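Side-chain contacts in epsin-2 (Saccharomyces cerevisiae, PDB 6ENR), which binds membranes enriched in phosphatidylinositol 3,5- and 4,5-bisphosphate and is required for endocytosis and actin localization, the chain here being its ENTH domain: residues L42-R45 against S46-S49; T19-L22 against V23-A26; E137-R140 against E141-M145; N90-L93 against W94-N98. All coordinates share one frame; numbering follows the deposited sequence.

In the fold
Each contact is one continuous run of residues at a helical turn or helix end, so none closes a long loop and none nests or crosses; from the N terminus the order is contact 2, contact 1, contact 4, contact 3. Contact 2 is helix 19-26, whose Leu22 and Val23 pack on Leu42 of contact 1 and whose Thr19 probably bonds to Arg45 there. Contact 1 then leads into helix 49-63 and touches contact 4 where Ser46 meets Cys91. Contact 4, on helix 89-97, packs against contact 3 on helix 136-144 through Val92, Arg96, Leu139 and Arg143. Contacts 2 and 3 have centres about 27 Å apart, with contacts 1 and 4 leading between them.

Contact 1. Residues L42-R45 against S46-S49; sequences LAQR and SYDS
Ser46 carries its OG between its own backbone N and carbonyl carbon (chi1 73°), which turns the hydroxyl back onto the end of helix 36-45, where it donates to Ala43 O. The 2.5 Å between Ser46 OG and Ala43 O is very short, and its exact value is doubtful. Tyr47 instead sets CG anti to its carbonyl carbon (chi1 -70°), which folds the ring back beside the same helix end: Tyr47 CD2 comes to 3.3 Å from Ala43 O, while Gln44 O sits at the ring edge, in its plane.

The backbone N of Ser46 bonds back to the helix: it reaches Leu42 O at 2.9 Å, nearly along the C=O axis, with a weaker second bond from Ser46 N to Ala43 O at 3.2 Å. Serine suits this buried place because its small hydroxyl donates to Ala43 O and also accepts from the backbone N of Ser88. Ala43, with just a methyl, lets Tyr82, Leu83 and Phe86 of helix 70-86 come close, and the hydroxyl of Tyr47 bonds to Phe86 O.

Arg45 leads its extended chain away, to Thr19 and Asp41, but its carbonyl closes the turn: Asp48 N donates to Arg45 O at 2.9 Å, from well above the carbonyl plane. An aspartate fits at Asp48 because its OD2 can accept the backbone N-H of Asp51, at the start of the next helix. A type I beta turn from Arg45 to Asp48, running straight into an aspartate N-cap, is thus the compact corner joining helices 36-45 and 49-63 of this all-helical ENTH domain.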
loop_
_atom_site.group_PDB
_atom_site.type_symbol
_atom_site.label_atom_id
_atom_site.label_comp_id
_atom_site.label_asym_id
_atom_site.label_seq_id
_atom_site.Cartn_x
_atom_site.Cartn_y
_atom_site.Cartn_z
ATOM N N LEU A 42 7.839 -8.789 -1.412
ATOM C CA LEU A 42 6.783 -8.219 -2.280
ATOM C C LEU A 42 7.337 -7.432 -3.403
ATOM O O LEU A 42 6.976 -7.654 -4.568
ATOM C CB LEU A 42 5.752 -7.422 -1.525
ATOM C CG LEU A 42 4.913 -8.340 -0.591
ATOM C CD1 LEU A 42 4.278 -7.471 0.450
ATOM C CD2 LEU A 42 3.791 -9.088 -1.317
ATOM N N ALA A 43 8.265 -6.549 -3.080
ATOM C CA ALA A 43 8.841 -5.733 -4.086
ATOM C C ALA A 43 9.533 -6.535 -5.112
ATOM O O ALA A 43 9.286 -6.333 -6.323
ATOM C CB ALA A 43 9.783 -4.678 -3.479
ATOM N N GLN A 44 10.318 -7.530 -4.687
ATOM C CA GLN A 44 10.954 -8.387 -5.666
ATOM C C GLN A 44 9.992 -9.159 -6.568
ATOM O O GLN A 44 10.180 -9.303 -7.797
ATOM C CB GLN A 44 11.866 -9.363 -5.007
ATOM C CG GLN A 44 13.117 -8.738 -4.399
ATOM C CD GLN A 44 13.697 -7.479 -5.072
ATOM O OE1 GLN A 44 14.092 -7.462 -6.280
ATOM N NE2 GLN A 44 13.813 -6.409 -4.261
ATOM N N ARG A 45 8.961 -9.644 -5.948
ATOM C CA ARG A 45 7.954 -10.427 -6.667
ATOM C C ARG A 45 7.127 -9.615 -7.633
ATOM O O ARG A 45 6.583 -10.148 -8.636
ATOM C CB ARG A 45 7.078 -11.137 -5.670
ATOM C CG ARG A 45 7.830 -12.164 -4.848
ATOM C CD ARG A 45 6.868 -12.960 -4.039
ATOM N NE ARG A 45 7.426 -13.643 -2.889
ATOM C CZ ARG A 45 6.933 -14.786 -2.360
ATOM N NH1 ARG A 45 5.874 -15.401 -2.872
ATOM N NH2 ARG A 45 7.518 -15.290 -1.267
ATOM N N SER A 46 7.015 -8.305 -7.356
ATOM C CA SER A 46 6.242 -7.405 -8.191
ATOM C C SER A 46 6.769 -7.310 -9.618
ATOM O O SER A 46 6.031 -6.921 -10.510
ATOM C CB SER A 46 6.182 -6.013 -7.531
ATOM O OG SER A 46 7.434 -5.345 -7.627
ATOM N N TYR A 47 8.036 -7.728 -9.848
ATOM C CA TYR A 47 8.633 -7.793 -11.183
ATOM C C TYR A 47 8.166 -8.975 -12.045
ATOM O O TYR A 47 8.396 -8.989 -13.262
ATOM C CB TYR A 47 10.135 -7.823 -11.056
ATOM C CG TYR A 47 10.662 -6.494 -10.575
ATOM C CD1 TYR A 47 10.949 -5.463 -11.476
ATOM C CD2 TYR A 47 10.812 -6.232 -9.209
ATOM C CE1 TYR A 47 11.371 -4.203 -11.026
ATOM C CE2 TYR A 47 11.296 -4.990 -8.762
ATOM C CZ TYR A 47 11.546 -3.987 -9.656
ATOM O OH TYR A 47 12.008 -2.789 -9.133
ATOM N N ASP A 48 7.398 -9.880 -11.443
ATOM C CA ASP A 48 6.790 -11.000 -12.157
ATOM C C ASP A 48 5.334 -10.691 -12.360
ATOM O O ASP A 48 4.639 -10.374 -11.435
ATOM C CB ASP A 48 6.992 -12.265 -11.331
ATOM C CG ASP A 48 6.320 -13.532 -11.942
ATOM O OD1 ASP A 48 6.985 -14.429 -12.434
ATOM O OD2 ASP A 48 5.105 -13.650 -11.875
ATOM N N SER A 49 4.859 -10.854 -13.575
ATOM C CA SER A 49 3.541 -10.362 -13.927
ATOM C C SER A 49 2.397 -11.116 -13.179
ATOM O O SER A 49 1.389 -10.525 -12.843
ATOM C CB SER A 49 3.396 -10.382 -15.469
ATOM O OG SER A 49 3.491 -11.714 -15.871
#

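Contact 2. Residues T19-L22 against V23-A26; sequences TQVL and VRDA
Val23 lies over the carbonyl of Thr19 on the buried side of helix 19-26, the first helix of the ENTH domain modelled here. This is the tight part: Val23 N bonds to Thr19 O at 2.9 Å, and Val23 CG1 leans to 3.5 Å from Thr19 O. A branched aliphatic residue suits this face, since Val23 also meets Ile55 and Met58 of helix 49-63, while Thr19 has its hydroxyl bonded to Asp51 and Arg45. One turn on, Ala26 CB rests 3.2 Å from Leu22 O, and Leu22 is turned to Thr38, Asp41 and Arg45 of helix 36-45.

Arg24 and Asp25 mark the solvent side, where charged residues fit and the side-chain pairings are long or weak. Val21 and Asp25 lie side by side, with Val21 CG1 at 3.4 Å from Asp25 OD2, and the Asp25 carboxylate sits close to Val21 O without bonding, both being acceptors. Arg24 bends at its third torsion (chi3 70°), which brings the guanidinium back beside Val21: Val21 CG2 lies over one of its faces, 4.2 Å from Arg24 NH2. The salt bridge between Arg24 and Asp25 is long, with Asp25 OD1 in plane at the guanidinium edge, 3.7 Å from Arg24 NE.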
loop_
_atom_site.group_PDB
_atom_site.type_symbol
_atom_site.label_atom_id
_atom_site.label_comp_id
_atom_site.label_asym_id
_atom_site.label_seq_id
_atom_site.Cartn_x
_atom_site.Cartn_y
_atom_site.Cartn_z
ATOM N N THR A 19 2.748 -16.211 -2.775
ATOM C CA THR A 19 2.529 -14.752 -2.881
ATOM C C THR A 19 1.177 -14.340 -2.241
ATOM O O THR A 19 1.115 -13.361 -1.530
ATOM C CB THR A 19 2.639 -14.282 -4.338
ATOM O OG1 THR A 19 4.007 -14.509 -4.783
ATOM C CG2 THR A 19 2.339 -12.740 -4.459
ATOM N N GLN A 20 0.144 -15.158 -2.448
ATOM C CA GLN A 20 -1.163 -14.985 -1.786
ATOM C C GLN A 20 -1.067 -14.935 -0.314
ATOM O O GLN A 20 -1.701 -14.101 0.289
ATOM C CB GLN A 20 -2.134 -16.123 -2.143
ATOM C CG GLN A 20 -3.584 -15.715 -2.105
ATOM C CD GLN A 20 -4.403 -16.400 -3.224
ATOM O OE1 GLN A 20 -5.141 -17.360 -2.975
ATOM N NE2 GLN A 20 -4.235 -15.921 -4.475
ATOM N N VAL A 21 -0.285 -15.832 0.275
ATOM C CA VAL A 21 -0.072 -15.850 1.735
ATOM C C VAL A 21 0.786 -14.667 2.222
ATOM O O VAL A 21 0.570 -14.096 3.300
ATOM C CB VAL A 21 0.639 -17.168 2.182
ATOM C CG1 VAL A 21 1.006 -17.112 3.646
ATOM C CG2 VAL A 21 -0.211 -18.386 1.903
ATOM N N LEU A 22 1.795 -14.319 1.455
ATOM C CA LEU A 22 2.644 -13.223 1.808
ATOM C C LEU A 22 1.883 -11.880 1.840
ATOM O O LEU A 22 2.128 -11.051 2.777
ATOM C CB LEU A 22 3.755 -13.072 0.803
ATOM C CG LEU A 22 4.790 -12.016 0.965
ATOM C CD1 LEU A 22 5.519 -12.087 2.289
ATOM C CD2 LEU A 22 5.805 -12.174 -0.198
ATOM N N VAL A 23 1.100 -11.642 0.783
ATOM C CA VAL A 23 0.349 -10.352 0.635
ATOM C C VAL A 23 -0.805 -10.306 1.654
ATOM O O VAL A 23 -1.060 -9.251 2.243
ATOM C CB VAL A 23 -0.088 -9.956 -0.805
ATOM C CG1 VAL A 23 -1.247 -10.770 -1.339
ATOM C CG2 VAL A 23 -0.531 -8.491 -0.884
ATOM N N ARG A 24 -1.432 -11.474 1.912
ATOM C CA ARG A 24 -2.482 -11.582 2.949
ATOM C C ARG A 24 -1.890 -11.319 4.336
ATOM O O ARG A 24 -2.394 -10.488 5.133
ATOM C CB ARG A 24 -3.180 -12.984 2.808
ATOM C CG ARG A 24 -4.365 -13.292 3.743
ATOM C CD ARG A 24 -4.698 -14.805 3.761
ATOM N NE ARG A 24 -3.644 -15.599 4.451
ATOM C CZ ARG A 24 -3.623 -16.933 4.579
ATOM N NH1 ARG A 24 -4.603 -17.682 4.069
ATOM N NH2 ARG A 24 -2.622 -17.529 5.222
ATOM N N ASP A 25 -0.731 -11.910 4.643
ATOM C CA ASP A 25 -0.139 -11.686 5.959
ATOM C C ASP A 25 0.354 -10.272 6.178
ATOM O O ASP A 25 0.188 -9.677 7.294
ATOM C CB ASP A 25 0.979 -12.715 6.186
ATOM C CG ASP A 25 0.449 -14.126 6.326
ATOM O OD1 ASP A 25 -0.780 -14.344 6.352
ATOM O OD2 ASP A 25 1.294 -15.064 6.372
ATOM N N ALA A 26 0.897 -9.692 5.122
ATOM C CA ALA A 26 1.424 -8.339 5.144
ATOM C C ALA A 26 0.353 -7.274 5.456
ATOM O O ALA A 26 0.705 -6.207 5.877
ATOM C CB ALA A 26 2.061 -8.004 3.813
#

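Contact 3. Residues E137-R140 against E141-M145; sequences ERLR and EERSM
Leu139 and Arg143, one turn apart on helix 136-144 of the ENTH domain, lie side by side and point the same way. In the backbone, Glu141, Glu142 and Arg143 make regular i to i+4 bonds, for instance Arg143 N to Leu139 O at 2.9 Å, while Ser144 N reaches Arg140 O at a more bent angle (132°).

Aliphatic contact comes next. Arg143 has CG anti to its carbonyl carbon (chi1 -75°), which sets its methylenes along the leucine, with Leu139 CD1 at 3.8 Å from Arg143 CG. Leucine suits this buried place, since it also packs on Val92, Leu132 and Leu133.

Polar ends work elsewhere. The Arg143 chain bends at chi3, and NH1 bonds to the backbone carbonyls of Val84 and Gly87, a use for the long chain of arginine. Shortening Arg143 to an alanine would probably leave the carbonyls of Val84 and Gly87 without this donor and open a gap beside Leu139 CD1. Glu142, whose CG lies 3.5 Å from Arg138 O, sends its carboxylate into a salt bridge with Arg85.

At Ser144 a small hydroxyl folds back on the backbone: Ser144 OG donates to Glu141 O at 2.7 Å.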
loop_
_atom_site.group_PDB
_atom_site.type_symbol
_atom_site.label_atom_id
_atom_site.label_comp_id
_atom_site.label_asym_id
_atom_site.label_seq_id
_atom_site.Cartn_x
_atom_site.Cartn_y
_atom_site.Cartn_z
ATOM N N GLU A 137 9.068 13.831 -10.970
ATOM C CA GLU A 137 10.532 13.991 -10.860
ATOM C C GLU A 137 11.073 13.470 -9.542
ATOM O O GLU A 137 12.123 12.836 -9.523
ATOM C CB GLU A 137 11.078 15.429 -11.070
ATOM C CG GLU A 137 12.621 15.581 -10.904
ATOM C CD GLU A 137 13.472 14.666 -11.840
ATOM O OE1 GLU A 137 13.520 14.937 -13.075
ATOM O OE2 GLU A 137 14.105 13.671 -11.371
ATOM N N ARG A 138 10.393 13.733 -8.438
ATOM C CA ARG A 138 10.852 13.223 -7.133
ATOM C C ARG A 138 10.746 11.695 -7.059
ATOM O O ARG A 138 11.646 11.012 -6.502
ATOM C CB ARG A 138 10.026 13.854 -6.032
ATOM C CG ARG A 138 10.165 13.277 -4.642
ATOM C CD ARG A 138 9.512 14.201 -3.627
ATOM N NE ARG A 138 8.060 14.025 -3.455
ATOM C CZ ARG A 138 7.169 15.024 -3.487
ATOM N NH1 ARG A 138 7.560 16.273 -3.699
ATOM N NH2 ARG A 138 5.892 14.784 -3.307
ATOM N N LEU A 139 9.647 11.184 -7.603
ATOM C CA LEU A 139 9.420 9.724 -7.624
ATOM C C LEU A 139 10.517 9.061 -8.448
ATOM O O LEU A 139 10.988 7.955 -8.106
ATOM C CB LEU A 139 8.060 9.387 -8.221
ATOM C CG LEU A 139 7.741 7.872 -8.257
ATOM C CD1 LEU A 139 8.098 7.145 -6.988
ATOM C CD2 LEU A 139 6.250 7.655 -8.548
ATOM N N ARG A 140 10.873 9.662 -9.580
ATOM C CA ARG A 140 11.938 9.115 -10.426
ATOM C C ARG A 140 13.303 9.072 -9.743
ATOM O O ARG A 140 14.049 8.090 -9.885
ATOM C CB ARG A 140 11.964 9.912 -11.692
ATOM C CG ARG A 140 12.852 9.457 -12.800
ATOM C CD ARG A 140 12.266 10.165 -13.996
ATOM N NE ARG A 140 13.177 10.370 -15.087
ATOM C CZ ARG A 140 12.843 11.036 -16.184
ATOM N NH1 ARG A 140 11.613 11.537 -16.322
ATOM N NH2 ARG A 140 13.751 11.189 -17.138
ATOM N N GLU A 141 13.622 10.142 -9.011
ATOM C CA GLU A 141 14.835 10.165 -8.192
ATOM C C GLU A 141 14.883 9.012 -7.199
ATOM O O GLU A 141 15.960 8.344 -7.061
ATOM C CB GLU A 141 15.011 11.539 -7.510
ATOM C CG GLU A 141 16.182 11.642 -6.545
ATOM C CD GLU A 141 17.443 12.208 -7.181
ATOM O OE1 GLU A 141 17.660 11.890 -8.386
ATOM O OE2 GLU A 141 18.184 12.964 -6.462
ATOM N N GLU A 142 13.780 8.795 -6.465
ATOM C CA GLU A 142 13.728 7.728 -5.495
ATOM C C GLU A 142 13.856 6.374 -6.135
ATOM O O GLU A 142 14.658 5.530 -5.679
ATOM C CB GLU A 142 12.498 7.864 -4.601
ATOM C CG GLU A 142 12.688 9.101 -3.718
ATOM C CD GLU A 142 11.726 9.156 -2.573
ATOM O OE1 GLU A 142 11.534 8.104 -1.950
ATOM O OE2 GLU A 142 11.166 10.244 -2.313
ATOM N N ARG A 143 13.097 6.169 -7.207
ATOM C CA ARG A 143 13.120 4.921 -7.957
ATOM C C ARG A 143 14.458 4.677 -8.550
ATOM O O ARG A 143 14.878 3.496 -8.690
ATOM C CB ARG A 143 12.030 4.930 -9.049
ATOM C CG ARG A 143 10.683 4.717 -8.446
ATOM C CD ARG A 143 9.568 4.464 -9.494
ATOM N NE ARG A 143 9.861 3.259 -10.244
ATOM C CZ ARG A 143 9.668 1.993 -9.811
ATOM N NH1 ARG A 143 9.145 1.710 -8.607
ATOM N NH2 ARG A 143 10.049 1.030 -10.575
ATOM N N SER A 144 15.222 5.741 -8.824
ATOM C CA SER A 144 16.597 5.556 -9.387
ATOM C C SER A 144 17.589 4.931 -8.399
ATOM O O SER A 144 18.569 4.304 -8.795
ATOM C CB SER A 144 17.179 6.900 -9.905
ATOM O OG SER A 144 17.845 7.601 -8.819
ATOM N N MET A 145 17.316 5.095 -7.108
ATOM C CA MET A 145 18.109 4.485 -6.054
ATOM C C MET A 145 17.793 3.033 -5.731
ATOM O O MET A 145 18.539 2.416 -4.966
ATOM C CB MET A 145 17.943 5.288 -4.763
ATOM C CG MET A 145 18.422 6.709 -4.915
ATOM S SD MET A 145 17.869 7.716 -3.520
ATOM C CE MET A 145 17.944 9.267 -4.365
#

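Contact 4. Residues N90-L93 against W94-N98; sequences NCVL and WCREN
Asn90 opens the contact by accepting Trp94 N at 2.8 Å on its carbonyl O, the first of four i to i+4 bonds that cross this contact in helix 89-97 of the all-helical ENTH domain, buried on one side and exposed on the other. Trp94 sets CG anti to its backbone N (chi1 -174°), and this swings the indole off the turn to Met56 and Asp60 of helix 49-63 and Leu80 of helix 70-86, a span that its broad ring suits.

At Cys91 the carbonyl receives Cys95 N at 3.1 Å. Both cysteines are buried, and their short side chains fit the close approach of helix 70-86: Cys91 meets Leu83, and Cys95 meets Leu80 and Val84.

Val92 carries the main side-chain touch. Its carbonyl O takes Arg96 N at 3.0 Å in a nearly straight bond (173°), and the two side chains run side by side, with Val92 CG1 lying over one face of the guanidinium, 3.4 Å from Arg96 NH1. The valine methyl thus supports a flat charged group whose NH2 is held by the backbone O of Leu133; beyond them stands Leu139 of helix 136-144. A serine in place of Arg96 would probably leave Leu133 O without its mate and strip the cover from Val92 CG1.

Leu93, last in the segment and exposed, bonds through its carbonyl to Glu97 N. Glutamate suits the exposed side because it is charged. Its chain, bent at chi2, curls back over the turn; carboxylate and carbonyl, both acceptors, make no bond, although Glu97 CD comes to 3.2 Å from Leu93 O.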
loop_
_atom_site.group_PDB
_atom_site.type_symbol
_atom_site.label_atom_id
_atom_site.label_comp_id
_atom_site.label_asym_id
_atom_site.label_seq_id
_atom_site.Cartn_x
_atom_site.Cartn_y
_atom_site.Cartn_z
ATOM N N ASN A 90 5.329 -1.058 -12.910
ATOM C CA ASN A 90 3.884 -1.353 -12.972
ATOM C C ASN A 90 3.093 -1.027 -11.707
ATOM O O ASN A 90 1.883 -0.719 -11.807
ATOM C CB ASN A 90 3.638 -2.812 -13.378
ATOM C CG ASN A 90 4.270 -3.181 -14.734
ATOM O OD1 ASN A 90 4.796 -4.312 -14.911
ATOM N ND2 ASN A 90 4.179 -2.272 -15.693
ATOM N N CYS A 91 3.744 -1.071 -10.545
ATOM C CA CYS A 91 3.126 -0.598 -9.270
ATOM C C CYS A 91 2.729 0.872 -9.248
ATOM O O CYS A 91 1.611 1.240 -8.824
ATOM C CB CYS A 91 4.035 -0.856 -8.063
ATOM S SG CYS A 91 4.492 -2.612 -7.917
ATOM N N VAL A 92 3.558 1.633 -9.891
ATOM C CA VAL A 92 3.278 3.040 -10.106
ATOM C C VAL A 92 2.132 3.240 -11.070
ATOM O O VAL A 92 1.221 4.011 -10.789
ATOM C CB VAL A 92 4.514 3.815 -10.590
ATOM C CG1 VAL A 92 4.199 5.292 -10.567
ATOM C CG2 VAL A 92 5.717 3.565 -9.710
ATOM N N LEU A 93 2.179 2.550 -12.207
ATOM C CA LEU A 93 1.130 2.662 -13.198
ATOM C C LEU A 93 -0.177 2.252 -12.641
ATOM O O LEU A 93 -1.201 2.899 -12.930
ATOM C CB LEU A 93 1.451 1.806 -14.409
ATOM C CG LEU A 93 2.619 2.276 -15.233
ATOM C CD1 LEU A 93 2.965 1.229 -16.279
ATOM C CD2 LEU A 93 2.236 3.643 -15.868
ATOM N N TRP A 94 -0.183 1.153 -11.828
ATOM C CA TRP A 94 -1.395 0.744 -11.118
ATOM C C TRP A 94 -1.997 1.877 -10.249
ATOM O O TRP A 94 -3.229 2.106 -10.264
ATOM C CB TRP A 94 -1.176 -0.561 -10.288
ATOM C CG TRP A 94 -2.469 -1.089 -9.651
ATOM C CD1 TRP A 94 -3.302 -2.091 -10.138
ATOM C CD2 TRP A 94 -3.067 -0.633 -8.441
ATOM N NE1 TRP A 94 -4.401 -2.229 -9.315
ATOM C CE2 TRP A 94 -4.251 -1.394 -8.235
ATOM C CE3 TRP A 94 -2.676 0.304 -7.438
ATOM C CZ2 TRP A 94 -5.087 -1.187 -7.131
ATOM C CZ3 TRP A 94 -3.527 0.516 -6.340
ATOM C CH2 TRP A 94 -4.704 -0.229 -6.187
ATOM N N CYS A 95 -1.153 2.564 -9.487
ATOM C CA CYS A 95 -1.653 3.667 -8.606
ATOM C C CYS A 95 -2.242 4.813 -9.442
ATOM O O CYS A 95 -3.357 5.391 -9.146
ATOM C CB CYS A 95 -0.558 4.209 -7.677
ATOM S SG CYS A 95 0.094 3.082 -6.458
ATOM N N ARG A 96 -1.533 5.123 -10.518
ATOM C CA ARG A 96 -2.069 6.107 -11.508
ATOM C C ARG A 96 -3.431 5.710 -12.148
ATOM O O ARG A 96 -4.360 6.496 -12.177
ATOM C CB ARG A 96 -0.961 6.474 -12.509
ATOM C CG ARG A 96 0.095 7.327 -11.849
ATOM C CD ARG A 96 0.867 8.281 -12.754
ATOM N NE ARG A 96 1.828 8.963 -11.845
ATOM C CZ ARG A 96 3.146 8.723 -11.786
ATOM N NH1 ARG A 96 3.778 7.901 -12.660
ATOM N NH2 ARG A 96 3.877 9.341 -10.860
ATOM N N GLU A 97 -3.604 4.458 -12.494
ATOM C CA GLU A 97 -4.862 3.937 -13.010
ATOM C C GLU A 97 -5.958 3.923 -11.957
ATOM O O GLU A 97 -7.074 4.283 -12.267
ATOM C CB GLU A 97 -4.649 2.506 -13.598
ATOM C CG GLU A 97 -3.826 2.555 -14.888
ATOM C CD GLU A 97 -2.885 1.376 -15.187
ATOM O OE1 GLU A 97 -2.868 0.316 -14.493
ATOM O OE2 GLU A 97 -2.140 1.527 -16.187
ATOM N N ASN A 98 -5.618 3.628 -10.701
ATOM C CA ASN A 98 -6.578 3.593 -9.586
ATOM C C ASN A 98 -6.352 4.701 -8.567
ATOM O O ASN A 98 -6.549 4.511 -7.358
ATOM C CB ASN A 98 -6.504 2.149 -8.978
ATOM C CG ASN A 98 -6.685 1.096 -10.062
ATOM O OD1 ASN A 98 -5.696 0.550 -10.627
ATOM N ND2 ASN A 98 -7.946 0.888 -10.458
#